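Side-chain contacts in 2-dehydropantoate 2-reductase (Geobacter metallireducens, PDB 3HN2), which probably catalyses the NADPH-dependent reduction of ketopantoate to (R)-pantoate, the second step of the pathway to pantoate in pantothenate biosynthesis: residues A[187-192]-A[255-260]; A[191-196]-A[205-210]; A[197-202]-A[293-298]; A[269-274]-A[297-302]. All coordinates share one frame; numbering follows the deposited sequence.

Overall arrangement
From the N terminus, the chain first builds the Rossmann-type domain, which carries a GxGxxG pattern near its start. All four contacts lie in the helical C-terminal part of the chain. Helix 179-200 supplies the first segment of contacts 1, 2 and 3. Contact 2 closes a short loop, bringing 205-210 back onto 191-196. Contact 1 spans a longer loop from overlapping residues, to 255-260 at the start of helix 258-264. Contact 3 crosses both, joining the end of helix 179-200 to helix 290-302. Contact 4 follows contacts 1 and 2 in series and joins helix 271-284 to helix 290-302. It shares T297 and L298 with contact 3.

Contact 1. Residues A[187-192]-A[255-260]; sequences LVWNIP and YKPSME
W189 reaches out from helix 179-200 and meets Y255 and P257 with one corner of its indole. That corner is CH2, at the far end of the six-membered ring. It lies 4.0 Å from CE1 of Y255. CH2 comes in at the edge of the tyrosine ring, near its plane, so the two rings are not stacked. CG of W189 is anti to the backbone N (chi1 -167°), which puts the far end of the indole next to Y255 and P257. CG of P257 is a looser neighbour, 4.5 Å from the same CH2 atom. The indole side is buried: F193 packs beside W189, and F127 meets it edge-to-face. NE1 of W189 is hydrogen-bonded to T249, so the polar atom of the indole has its partner away from this contact. The other side is more open. Y255 is only partly buried, and the backbone N of P257 lies over one of its faces, towards the rim. K256 turns off to a salt bridge with E264. P257 then takes the N-cap position of helix 258-264. No hydrogen bond crosses between the two segments. Between them the contact is small and apolar, so it probably rests on the fit of the buried indole rather than on polar pairing.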
loop_
_atom_site.group_PDB
_atom_site.type_symbol
_atom_site.label_atom_id
_atom_site.label_comp_id
_atom_site.label_asym_id
_atom_site.label_seq_id
_atom_site.Cartn_x
_atom_site.Cartn_y
_atom_site.Cartn_z
ATOM N N LEU A 187 15.116 -1.138 -5.907
ATOM C CA LEU A 187 15.381 -2.313 -6.744
ATOM C C LEU A 187 14.821 -3.592 -6.131
ATOM O O LEU A 187 14.453 -4.514 -6.855
ATOM C CB LEU A 187 16.888 -2.462 -7.012
ATOM C CG LEU A 187 17.479 -2.138 -8.395
ATOM C CD1 LEU A 187 16.543 -1.337 -9.311
ATOM C CD2 LEU A 187 18.850 -1.440 -8.274
ATOM N N VAL A 188 14.757 -3.635 -4.800
ATOM C CA VAL A 188 14.137 -4.741 -4.075
ATOM C C VAL A 188 12.652 -4.880 -4.436
ATOM O O VAL A 188 12.109 -5.981 -4.422
ATOM C CB VAL A 188 14.329 -4.606 -2.542
ATOM C CG1 VAL A 188 13.518 -5.669 -1.768
ATOM C CG2 VAL A 188 15.788 -4.738 -2.190
ATOM N N TRP A 189 12.017 -3.766 -4.789
ATOM C CA TRP A 189 10.629 -3.792 -5.228
ATOM C C TRP A 189 10.507 -3.942 -6.740
ATOM O O TRP A 189 9.669 -4.726 -7.229
ATOM C CB TRP A 189 9.877 -2.534 -4.773
ATOM C CG TRP A 189 8.412 -2.702 -4.941
ATOM C CD1 TRP A 189 7.536 -3.233 -4.030
ATOM C CD2 TRP A 189 7.639 -2.389 -6.107
ATOM N NE1 TRP A 189 6.268 -3.243 -4.551
ATOM C CE2 TRP A 189 6.298 -2.747 -5.826
ATOM C CE3 TRP A 189 7.948 -1.837 -7.360
ATOM C CZ2 TRP A 189 5.265 -2.566 -6.750
ATOM C CZ3 TRP A 189 6.919 -1.661 -8.292
ATOM C CH2 TRP A 189 5.591 -2.027 -7.976
ATOM N N ASN A 190 11.320 -3.168 -7.466
ATOM C CA ASN A 190 11.220 -3.048 -8.924
ATOM C C ASN A 190 11.584 -4.309 -9.679
ATOM O O ASN A 190 11.124 -4.512 -10.793
ATOM C CB ASN A 190 12.107 -1.901 -9.442
ATOM C CG ASN A 190 11.339 -0.607 -9.673
ATOM O OD1 ASN A 190 10.186 -0.453 -9.251
ATOM N ND2 ASN A 190 11.987 0.340 -10.343
ATOM N N ILE A 191 12.432 -5.145 -9.093
ATOM C CA ILE A 191 12.882 -6.338 -9.798
ATOM C C ILE A 191 11.824 -7.465 -9.809
ATOM O O ILE A 191 11.424 -7.869 -10.902
ATOM C CB ILE A 191 14.332 -6.758 -9.415
ATOM C CG1 ILE A 191 15.326 -5.738 -10.003
ATOM C CG2 ILE A 191 14.652 -8.156 -9.918
ATOM C CD1 ILE A 191 16.789 -5.982 -9.668
ATOM N N PRO A 192 11.346 -7.947 -8.625
ATOM C CA PRO A 192 10.263 -8.957 -8.691
ATOM C C PRO A 192 9.002 -8.476 -9.398
ATOM O O PRO A 192 8.463 -9.192 -10.224
ATOM C CB PRO A 192 9.957 -9.267 -7.217
ATOM C CG PRO A 192 10.523 -8.113 -6.458
ATOM C CD PRO A 192 11.725 -7.675 -7.225
ATOM N N TYR A 255 -2.741 -3.477 -9.082
ATOM C CA TYR A 255 -1.835 -2.494 -9.688
ATOM C C TYR A 255 -0.926 -3.077 -10.768
ATOM O O TYR A 255 -0.250 -4.083 -10.555
ATOM C CB TYR A 255 -1.004 -1.795 -8.611
ATOM C CG TYR A 255 0.051 -0.856 -9.153
ATOM C CD1 TYR A 255 1.406 -1.132 -8.980
ATOM C CD2 TYR A 255 -0.303 0.308 -9.841
ATOM C CE1 TYR A 255 2.379 -0.282 -9.477
ATOM C CE2 TYR A 255 0.667 1.166 -10.346
ATOM C CZ TYR A 255 2.006 0.864 -10.159
ATOM O OH TYR A 255 2.980 1.706 -10.645
ATOM N N LYS A 256 -0.907 -2.427 -11.927
ATOM C CA LYS A 256 -0.086 -2.876 -13.043
ATOM C C LYS A 256 1.109 -1.941 -13.218
ATOM O O LYS A 256 0.942 -0.807 -13.674
ATOM C CB LYS A 256 -0.915 -2.976 -14.334
ATOM C CG LYS A 256 -2.204 -3.803 -14.189
ATOM C CD LYS A 256 -2.454 -4.711 -15.388
ATOM C CE LYS A 256 -3.487 -4.168 -16.356
ATOM N NZ LYS A 256 -4.004 -5.256 -17.250
ATOM N N PRO A 257 2.318 -2.417 -12.853
ATOM C CA PRO A 257 3.571 -1.656 -12.865
ATOM C C PRO A 257 3.924 -1.090 -14.232
ATOM O O PRO A 257 3.380 -1.531 -15.242
ATOM C CB PRO A 257 4.619 -2.702 -12.468
ATOM C CG PRO A 257 3.874 -3.718 -11.727
ATOM C CD PRO A 257 2.539 -3.797 -12.392
ATOM N N SER A 258 4.851 -0.134 -14.244
ATOM C CA SER A 258 5.236 0.600 -15.454
ATOM C C SER A 258 5.672 -0.290 -16.612
ATOM O O SER A 258 5.284 -0.045 -17.753
ATOM C CB SER A 258 6.331 1.616 -15.131
ATOM O OG SER A 258 7.454 0.986 -14.537
ATOM N N MET A 259 6.452 -1.329 -16.304
ATOM C CA MET A 259 6.978 -2.260 -17.306
ATOM C C MET A 259 5.907 -3.105 -17.989
ATOM O O MET A 259 6.019 -3.400 -19.182
ATOM C CB MET A 259 8.027 -3.183 -16.689
ATOM C CG MET A 259 9.467 -2.728 -16.863
ATOM S SD MET A 259 10.632 -4.084 -16.599
ATOM C CE MET A 259 10.096 -5.194 -17.865
ATOM N N GLU A 260 4.886 -3.498 -17.228
ATOM C CA GLU A 260 3.755 -4.254 -17.760
ATOM C C GLU A 260 2.932 -3.389 -18.720
ATOM O O GLU A 260 2.509 -3.857 -19.781
ATOM C CB GLU A 260 2.880 -4.784 -16.616
ATOM C CG GLU A 260 1.667 -5.601 -17.081
ATOM C CD GLU A 260 0.833 -6.176 -15.945
ATOM O OE1 GLU A 260 1.107 -5.874 -14.762
ATOM O OE2 GLU A 260 -0.112 -6.935 -16.248
#

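Contact 2. Residues A[191-196]-A[205-210]; sequences IPFNGL and NLILAR
The F193 ring turns its edge to L208 while one of its faces is stacked with W189. The contact lies in the all-helical C-terminal part of a ketopantoate reductase, where short helix 204-207 folds back on helix 179-200. CD1 of L208 sits at the ring edge, in the ring plane, 3.7 Å from CZ of F193. CD2 of L208 is 3.8 Å from CE2 of F193, so both methyls of the leucine fork meet the same end of the ring. The two side chains cross at about a right angle. I207 comes to the ring from an oblique direction, its CG2 4.1 Å from CE2 of F193. F193 has CG beside its backbone N (chi1 -64°), and from there the ring reaches the returning segment. With an alanine in place of F193, a gap is likely to open beside L208 and I207, and W189 would probably lose the ring stacked on it. One turn further on, L196 meets I207. The two approach obliquely, with CB of L196 3.9 Å from CG1 of I207. No hydrogen bond joins the two segments; the four touching residues are apolar and buried. The far side of the returning segment faces the second subunit, where ND2 of N205 is hydrogen-bonded to N50 of that chain. I207 has CG2 anti to its backbone N, and this methyl also touches L196, with CD2 of L196 4.0 Å from CG2 of I207.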
loop_
_atom_site.group_PDB
_atom_site.type_symbol
_atom_site.label_atom_id
_atom_site.label_comp_id
_atom_site.label_asym_id
_atom_site.label_seq_id
_atom_site.Cartn_x
_atom_site.Cartn_y
_atom_site.Cartn_z
ATOM N N ILE A 191 12.432 -5.145 -9.093
ATOM C CA ILE A 191 12.882 -6.338 -9.798
ATOM C C ILE A 191 11.824 -7.465 -9.809
ATOM O O ILE A 191 11.424 -7.869 -10.902
ATOM C CB ILE A 191 14.332 -6.758 -9.415
ATOM C CG1 ILE A 191 15.326 -5.738 -10.003
ATOM C CG2 ILE A 191 14.652 -8.156 -9.918
ATOM C CD1 ILE A 191 16.789 -5.982 -9.668
ATOM N N PRO A 192 11.346 -7.947 -8.625
ATOM C CA PRO A 192 10.263 -8.957 -8.691
ATOM C C PRO A 192 9.002 -8.476 -9.398
ATOM O O PRO A 192 8.463 -9.192 -10.224
ATOM C CB PRO A 192 9.957 -9.267 -7.217
ATOM C CG PRO A 192 10.523 -8.113 -6.458
ATOM C CD PRO A 192 11.725 -7.675 -7.225
ATOM N N PHE A 193 8.593 -7.244 -9.138
ATOM C CA PHE A 193 7.297 -6.776 -9.604
ATOM C C PHE A 193 7.273 -6.195 -11.015
ATOM O O PHE A 193 6.446 -6.614 -11.818
ATOM C CB PHE A 193 6.642 -5.896 -8.545
ATOM C CG PHE A 193 6.329 -6.646 -7.281
ATOM C CD1 PHE A 193 7.159 -6.545 -6.171
ATOM C CD2 PHE A 193 5.228 -7.506 -7.219
ATOM C CE1 PHE A 193 6.883 -7.257 -5.001
ATOM C CE2 PHE A 193 4.946 -8.222 -6.053
ATOM C CZ PHE A 193 5.771 -8.102 -4.944
ATOM N N ASN A 194 8.180 -5.280 -11.357
ATOM C CA ASN A 194 8.290 -4.886 -12.773
ATOM C C ASN A 194 8.777 -6.024 -13.683
ATOM O O ASN A 194 8.548 -5.992 -14.891
ATOM C CB ASN A 194 9.137 -3.627 -12.968
ATOM C CG ASN A 194 8.422 -2.372 -12.524
ATOM O OD1 ASN A 194 8.117 -2.202 -11.345
ATOM N ND2 ASN A 194 8.156 -1.480 -13.468
ATOM N N GLY A 195 9.417 -7.034 -13.093
ATOM C CA GLY A 195 9.808 -8.248 -13.813
ATOM C C GLY A 195 8.693 -9.248 -14.095
ATOM O O GLY A 195 8.399 -9.537 -15.256
ATOM N N LEU A 196 8.084 -9.774 -13.034
ATOM C CA LEU A 196 7.091 -10.859 -13.127
ATOM C C LEU A 196 5.817 -10.444 -13.838
ATOM O O LEU A 196 5.345 -11.145 -14.726
ATOM C CB LEU A 196 6.744 -11.390 -11.731
ATOM C CG LEU A 196 7.447 -12.611 -11.118
ATOM C CD1 LEU A 196 8.799 -12.941 -11.739
ATOM C CD2 LEU A 196 7.570 -12.435 -9.612
ATOM N N ASN A 205 -1.434 -8.228 -7.539
ATOM C CA ASN A 205 -2.265 -9.022 -6.616
ATOM C C ASN A 205 -2.285 -10.519 -6.906
ATOM O O ASN A 205 -2.392 -11.327 -5.987
ATOM C CB ASN A 205 -3.697 -8.493 -6.577
ATOM C CG ASN A 205 -4.387 -8.563 -7.924
ATOM O OD1 ASN A 205 -4.129 -7.757 -8.814
ATOM N ND2 ASN A 205 -5.277 -9.531 -8.078
ATOM N N LEU A 206 -2.175 -10.870 -8.184
ATOM C CA LEU A 206 -2.127 -12.256 -8.622
ATOM C C LEU A 206 -0.795 -12.918 -8.287
ATOM O O LEU A 206 -0.787 -14.016 -7.720
ATOM C CB LEU A 206 -2.425 -12.350 -10.121
ATOM C CG LEU A 206 -3.815 -11.892 -10.586
ATOM C CD1 LEU A 206 -3.983 -12.142 -12.075
ATOM C CD2 LEU A 206 -4.927 -12.580 -9.801
ATOM N N ILE A 207 0.315 -12.245 -8.626
ATOM C CA ILE A 207 1.682 -12.672 -8.261
ATOM C C ILE A 207 1.768 -12.941 -6.760
ATOM O O ILE A 207 2.351 -13.936 -6.334
ATOM C CB ILE A 207 2.774 -11.616 -8.684
ATOM C CG1 ILE A 207 3.152 -11.762 -10.160
ATOM C CG2 ILE A 207 4.070 -11.767 -7.859
ATOM C CD1 ILE A 207 2.287 -10.976 -11.121
ATOM N N LEU A 208 1.152 -12.060 -5.975
ATOM C CA LEU A 208 1.072 -12.189 -4.520
ATOM C C LEU A 208 0.052 -13.207 -3.991
ATOM O O LEU A 208 0.058 -13.498 -2.800
ATOM C CB LEU A 208 0.772 -10.815 -3.903
ATOM C CG LEU A 208 1.918 -9.924 -3.398
ATOM C CD1 LEU A 208 3.310 -10.517 -3.633
ATOM C CD2 LEU A 208 1.812 -8.529 -3.992
ATOM N N ALA A 209 -0.824 -13.733 -4.847
ATOM C CA ALA A 209 -1.916 -14.603 -4.358
ATOM C C ALA A 209 -1.482 -16.039 -4.087
ATOM O O ALA A 209 -1.891 -16.626 -3.089
ATOM C CB ALA A 209 -3.120 -14.576 -5.296
ATOM N N ARG A 210 -0.655 -16.594 -4.975
ATOM C CA ARG A 210 -0.128 -17.949 -4.815
ATOM C C ARG A 210 1.032 -18.014 -3.834
ATOM O O ARG A 210 1.991 -17.246 -3.940
ATOM C CB ARG A 210 0.297 -18.533 -6.163
ATOM C CG ARG A 210 -0.780 -19.359 -6.824
ATOM C CD ARG A 210 -0.285 -20.040 -8.090
ATOM N NE ARG A 210 -1.377 -20.739 -8.764
ATOM C CZ ARG A 210 -2.201 -20.185 -9.650
ATOM N NH1 ARG A 210 -3.168 -20.913 -10.196
ATOM N NH2 ARG A 210 -2.066 -18.909 -9.996
#

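Contact 3. Residues A[197-202]-A[293-298]; sequences CALLQQ and EMLATL
L199 meets L295 and L298 with the two branches of its fork. CD2 of L199 touches CD1 of L295 at 3.9 Å, methyl to methyl, and the two side chains run obliquely past each other. CD1 of L199 goes to L298 instead. It lies 4.2 Å from CB of L298 and 3.9 Å from the carbonyl O of L298. L199 therefore reaches across to residues almost a turn apart on helix 290-302. Its CG is anti to the backbone N (chi1 172°), which extends the fork towards that helix. L295 is extended in the same way and is buried, whereas L298 lies at the exposed margin. No hydrogen bond crosses between the two segments. OG1 of T297 donates to the carbonyl O of E293 from above the carbonyl plane, and N of T297 reaches the same oxygen from the opposite face. At the end of helix 179-200, the carbonyl oxygens of A198 and L199 accept hydrogen bonds from R263. The arrangement is plain leucine packing between two helices, the last turn of helix 179-200 against helix 290-302, within the all-helical C-terminal domain of the ketopantoate reductase family.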
loop_
_atom_site.group_PDB
_atom_site.type_symbol
_atom_site.label_atom_id
_atom_site.label_comp_id
_atom_site.label_asym_id
_atom_site.label_seq_id
_atom_site.Cartn_x
_atom_site.Cartn_y
_atom_site.Cartn_z
ATOM N N CYS A 197 5.286 -9.288 -13.445
ATOM C CA CYS A 197 4.073 -8.710 -14.020
ATOM C C CYS A 197 4.139 -8.482 -15.522
ATOM O O CYS A 197 3.170 -8.742 -16.226
ATOM C CB CYS A 197 3.744 -7.387 -13.333
ATOM S SG CYS A 197 3.522 -7.542 -11.566
ATOM N N ALA A 198 5.272 -7.975 -16.001
ATOM C CA ALA A 198 5.464 -7.737 -17.425
ATOM C C ALA A 198 5.561 -9.060 -18.188
ATOM O O ALA A 198 4.997 -9.204 -19.276
ATOM C CB ALA A 198 6.703 -6.884 -17.654
ATOM N N LEU A 199 6.260 -10.023 -17.590
ATOM C CA LEU A 199 6.444 -11.356 -18.168
ATOM C C LEU A 199 5.150 -12.181 -18.227
ATOM O O LEU A 199 4.811 -12.729 -19.269
ATOM C CB LEU A 199 7.497 -12.104 -17.359
ATOM C CG LEU A 199 7.751 -13.573 -17.631
ATOM C CD1 LEU A 199 8.284 -13.878 -19.020
ATOM C CD2 LEU A 199 8.644 -14.134 -16.528
ATOM N N LEU A 200 4.443 -12.258 -17.102
ATOM C CA LEU A 200 3.211 -13.031 -17.002
ATOM C C LEU A 200 2.007 -12.271 -17.544
ATOM O O LEU A 200 0.953 -12.864 -17.769
ATOM C CB LEU A 200 2.950 -13.425 -15.540
ATOM C CG LEU A 200 3.822 -14.518 -14.914
ATOM C CD1 LEU A 200 3.816 -14.412 -13.401
ATOM C CD2 LEU A 200 3.384 -15.912 -15.360
ATOM N N GLN A 201 2.194 -10.969 -17.787
ATOM C CA GLN A 201 1.115 -9.997 -18.063
ATOM C C GLN A 201 -0.073 -10.065 -17.088
ATOM O O GLN A 201 -1.234 -10.149 -17.492
ATOM C CB GLN A 201 0.701 -9.919 -19.552
ATOM C CG GLN A 201 1.285 -10.975 -20.485
ATOM C CD GLN A 201 1.391 -10.507 -21.919
ATOM O OE1 GLN A 201 1.840 -9.391 -22.194
ATOM N NE2 GLN A 201 0.990 -11.367 -22.849
ATOM N N GLN A 202 0.248 -10.029 -15.796
ATOM C CA GLN A 202 -0.749 -10.013 -14.728
ATOM C C GLN A 202 -0.419 -8.903 -13.733
ATOM O O GLN A 202 0.748 -8.596 -13.541
ATOM C CB GLN A 202 -0.746 -11.350 -13.990
ATOM C CG GLN A 202 -1.151 -12.549 -14.823
ATOM C CD GLN A 202 -0.614 -13.844 -14.255
ATOM O OE1 GLN A 202 -0.239 -13.912 -13.085
ATOM N NE2 GLN A 202 -0.567 -14.879 -15.080
ATOM N N GLU A 293 18.723 -13.331 -12.991
ATOM C CA GLU A 293 19.300 -13.631 -14.298
ATOM C C GLU A 293 18.310 -14.272 -15.209
ATOM O O GLU A 293 18.116 -13.815 -16.333
ATOM C CB GLU A 293 20.539 -14.518 -14.189
ATOM C CG GLU A 293 21.831 -13.765 -14.481
ATOM C CD GLU A 293 22.966 -14.680 -14.894
ATOM O OE1 GLU A 293 22.824 -15.388 -15.912
ATOM O OE2 GLU A 293 24.007 -14.679 -14.204
ATOM N N MET A 294 17.683 -15.330 -14.706
ATOM C CA MET A 294 16.621 -16.015 -15.402
ATOM C C MET A 294 15.535 -15.020 -15.795
ATOM O O MET A 294 15.135 -14.980 -16.960
ATOM C CB MET A 294 16.060 -17.114 -14.507
ATOM C CG MET A 294 15.097 -18.032 -15.193
ATOM S SD MET A 294 14.779 -19.470 -14.187
ATOM C CE MET A 294 13.256 -19.990 -14.964
ATOM N N LEU A 295 15.111 -14.186 -14.839
ATOM C CA LEU A 295 14.113 -13.143 -15.097
ATOM C C LEU A 295 14.514 -12.172 -16.214
ATOM O O LEU A 295 13.779 -12.026 -17.196
ATOM C CB LEU A 295 13.790 -12.383 -13.811
ATOM C CG LEU A 295 12.497 -11.557 -13.746
ATOM C CD1 LEU A 295 11.352 -12.203 -14.512
ATOM C CD2 LEU A 295 12.109 -11.361 -12.290
ATOM N N ALA A 296 15.680 -11.535 -16.074
ATOM C CA ALA A 296 16.190 -10.607 -17.089
ATOM C C ALA A 296 16.146 -11.232 -18.472
ATOM O O ALA A 296 15.642 -10.614 -19.424
ATOM C CB ALA A 296 17.635 -10.165 -16.750
ATOM N N THR A 297 16.646 -12.470 -18.558
ATOM C CA THR A 297 16.720 -13.212 -19.811
ATOM C C THR A 297 15.342 -13.580 -20.378
ATOM O O THR A 297 15.068 -13.305 -21.551
ATOM C CB THR A 297 17.546 -14.498 -19.661
ATOM O OG1 THR A 297 18.636 -14.278 -18.762
ATOM C CG2 THR A 297 18.087 -14.928 -20.996
ATOM N N LEU A 298 14.482 -14.193 -19.556
ATOM C CA LEU A 298 13.115 -14.529 -19.979
ATOM C C LEU A 298 12.382 -13.273 -20.413
ATOM O O LEU A 298 11.441 -13.328 -21.217
ATOM C CB LEU A 298 12.308 -15.167 -18.837
ATOM C CG LEU A 298 12.586 -16.612 -18.452
ATOM C CD1 LEU A 298 11.979 -16.880 -17.092
ATOM C CD2 LEU A 298 12.041 -17.577 -19.497
#

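Contact 4. Residues A[269-274]-A[297-302]; sequences LEIAAI and TLLEQA
I271 has CG1 anti to the carbonyl carbon (chi1 -52°) and CG2 anti to the backbone N, which sends CD1 to L299 and CG2 to E300, both on helix 290-302. CD1 of I271 rests on the branch point of the leucine, 3.6 Å from CG of L299. It is also 3.9 Å from CB and from CD2 of L299, so the methyl touches three successive atoms of that side chain. The two side chains meet at a slant. E300 takes an unusual route. Its CG lies between the backbone N and the carbonyl carbon (chi1 55°), and the chain bends again at chi2. This brings OE1 of E300 within 3.4 Å of CG2 of I271. That is a methyl against a carboxylate oxygen, not a hydrogen bond. The charge is met elsewhere, since OE2 of E300 forms a salt bridge with R276. The carboxylate thus lies between the isoleucine methyl and R276, further along helix 271-284. L299 is buried; its CD1 packs on A198 and L199 of helix 179-200, and its CD2 on M259. E270 is the N-cap residue of helix 271-284, and its OE1 is hydrogen-bonded to T79. Contact 4 therefore pairs the first turn of helix 271-284 with helix 290-302. Helices 179-200 and 258-264 pack alongside, and the cap of helix 271-284 faces the loop that follows strand 72-75 of the Rossmann-type sheet.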
loop_
_atom_site.group_PDB
_atom_site.type_symbol
_atom_site.label_atom_id
_atom_site.label_comp_id
_atom_site.label_asym_id
_atom_site.label_seq_id
_atom_site.Cartn_x
_atom_site.Cartn_y
_atom_site.Cartn_z
ATOM N N LEU A 269 11.326 -1.862 -23.208
ATOM C CA LEU A 269 11.392 -2.008 -21.760
ATOM C C LEU A 269 12.753 -1.601 -21.207
ATOM O O LEU A 269 13.768 -1.674 -21.904
ATOM C CB LEU A 269 11.058 -3.444 -21.353
ATOM C CG LEU A 269 9.785 -4.064 -21.952
ATOM C CD1 LEU A 269 9.578 -5.476 -21.441
ATOM C CD2 LEU A 269 8.552 -3.230 -21.665
ATOM N N GLU A 270 12.760 -1.177 -19.945
ATOM C CA GLU A 270 13.974 -0.727 -19.276
ATOM C C GLU A 270 14.742 -1.882 -18.616
ATOM O O GLU A 270 15.107 -1.796 -17.440
ATOM C CB GLU A 270 13.637 0.348 -18.235
ATOM C CG GLU A 270 12.744 1.492 -18.725
ATOM C CD GLU A 270 12.670 2.649 -17.726
ATOM O OE1 GLU A 270 13.652 3.423 -17.627
ATOM O OE2 GLU A 270 11.631 2.790 -17.045
ATOM N N ILE A 271 14.988 -2.956 -19.374
ATOM C CA ILE A 271 15.686 -4.144 -18.866
ATOM C C ILE A 271 17.115 -3.806 -18.461
ATOM O O ILE A 271 17.574 -4.231 -17.400
ATOM C CB ILE A 271 15.729 -5.298 -19.914
ATOM C CG1 ILE A 271 14.334 -5.622 -20.456
ATOM C CG2 ILE A 271 16.429 -6.552 -19.346
ATOM C CD1 ILE A 271 13.420 -6.333 -19.471
ATOM N N ALA A 272 17.801 -3.030 -19.304
ATOM C CA ALA A 272 19.214 -2.693 -19.103
ATOM C C ALA A 272 19.473 -2.093 -17.723
ATOM O O ALA A 272 20.251 -2.648 -16.941
ATOM C CB ALA A 272 19.700 -1.779 -20.204
ATOM N N ALA A 273 18.767 -1.013 -17.399
ATOM C CA ALA A 273 18.958 -0.301 -16.128
ATOM C C ALA A 273 18.397 -1.018 -14.891
ATOM O O ALA A 273 19.043 -1.036 -13.842
ATOM C CB ALA A 273 18.389 1.099 -16.226
ATOM N N ILE A 274 17.207 -1.601 -15.008
ATOM C CA ILE A 274 16.587 -2.297 -13.875
ATOM C C ILE A 274 17.257 -3.651 -13.561
ATOM O O ILE A 274 17.456 -3.993 -12.390
ATOM C CB ILE A 274 15.040 -2.438 -14.060
ATOM C CG1 ILE A 274 14.383 -1.055 -14.153
ATOM C CG2 ILE A 274 14.407 -3.218 -12.911
ATOM C CD1 ILE A 274 12.996 -1.071 -14.783
ATOM N N THR A 297 16.646 -12.470 -18.558
ATOM C CA THR A 297 16.720 -13.212 -19.811
ATOM C C THR A 297 15.342 -13.580 -20.378
ATOM O O THR A 297 15.068 -13.305 -21.551
ATOM C CB THR A 297 17.546 -14.498 -19.661
ATOM O OG1 THR A 297 18.636 -14.278 -18.762
ATOM C CG2 THR A 297 18.087 -14.928 -20.996
ATOM N N LEU A 298 14.482 -14.193 -19.556
ATOM C CA LEU A 298 13.115 -14.529 -19.979
ATOM C C LEU A 298 12.382 -13.273 -20.413
ATOM O O LEU A 298 11.441 -13.328 -21.217
ATOM C CB LEU A 298 12.308 -15.167 -18.837
ATOM C CG LEU A 298 12.586 -16.612 -18.452
ATOM C CD1 LEU A 298 11.979 -16.880 -17.092
ATOM C CD2 LEU A 298 12.041 -17.577 -19.497
ATOM N N LEU A 299 12.809 -12.136 -19.873
ATOM C CA LEU A 299 12.092 -10.916 -20.157
ATOM C C LEU A 299 12.525 -10.318 -21.495
ATOM O O LEU A 299 11.711 -9.723 -22.194
ATOM C CB LEU A 299 12.205 -9.965 -18.981
ATOM C CG LEU A 299 11.113 -8.947 -18.653
ATOM C CD1 LEU A 299 9.682 -9.414 -18.920
ATOM C CD2 LEU A 299 11.309 -8.626 -17.202
ATOM N N GLU A 300 13.788 -10.519 -21.874
ATOM C CA GLU A 300 14.223 -10.136 -23.216
ATOM C C GLU A 300 13.854 -11.188 -24.287
ATOM O O GLU A 300 13.773 -10.859 -25.474
ATOM C CB GLU A 300 15.703 -9.698 -23.255
ATOM C CG GLU A 300 16.724 -10.692 -22.704
ATOM C CD GLU A 300 17.771 -10.053 -21.782
ATOM O OE1 GLU A 300 17.726 -8.824 -21.551
ATOM O OE2 GLU A 300 18.638 -10.794 -21.267
ATOM N N GLN A 301 13.599 -12.429 -23.863
ATOM C CA GLN A 301 13.053 -13.469 -24.758
ATOM C C GLN A 301 11.632 -13.171 -25.209
ATOM O O GLN A 301 11.283 -13.405 -26.362
ATOM C CB GLN A 301 13.054 -14.849 -24.095
ATOM C CG GLN A 301 14.174 -15.781 -24.536
ATOM C CD GLN A 301 14.233 -16.012 -26.044
ATOM O OE1 GLN A 301 13.241 -16.375 -26.670
ATOM N NE2 GLN A 301 15.411 -15.813 -26.624
ATOM N N ALA A 302 10.812 -12.674 -24.287
ATOM C CA ALA A 302 9.408 -12.403 -24.569
ATOM C C ALA A 302 9.226 -11.140 -25.405
ATOM O O ALA A 302 8.239 -11.015 -26.131
ATOM C CB ALA A 302 8.609 -12.308 -23.273
#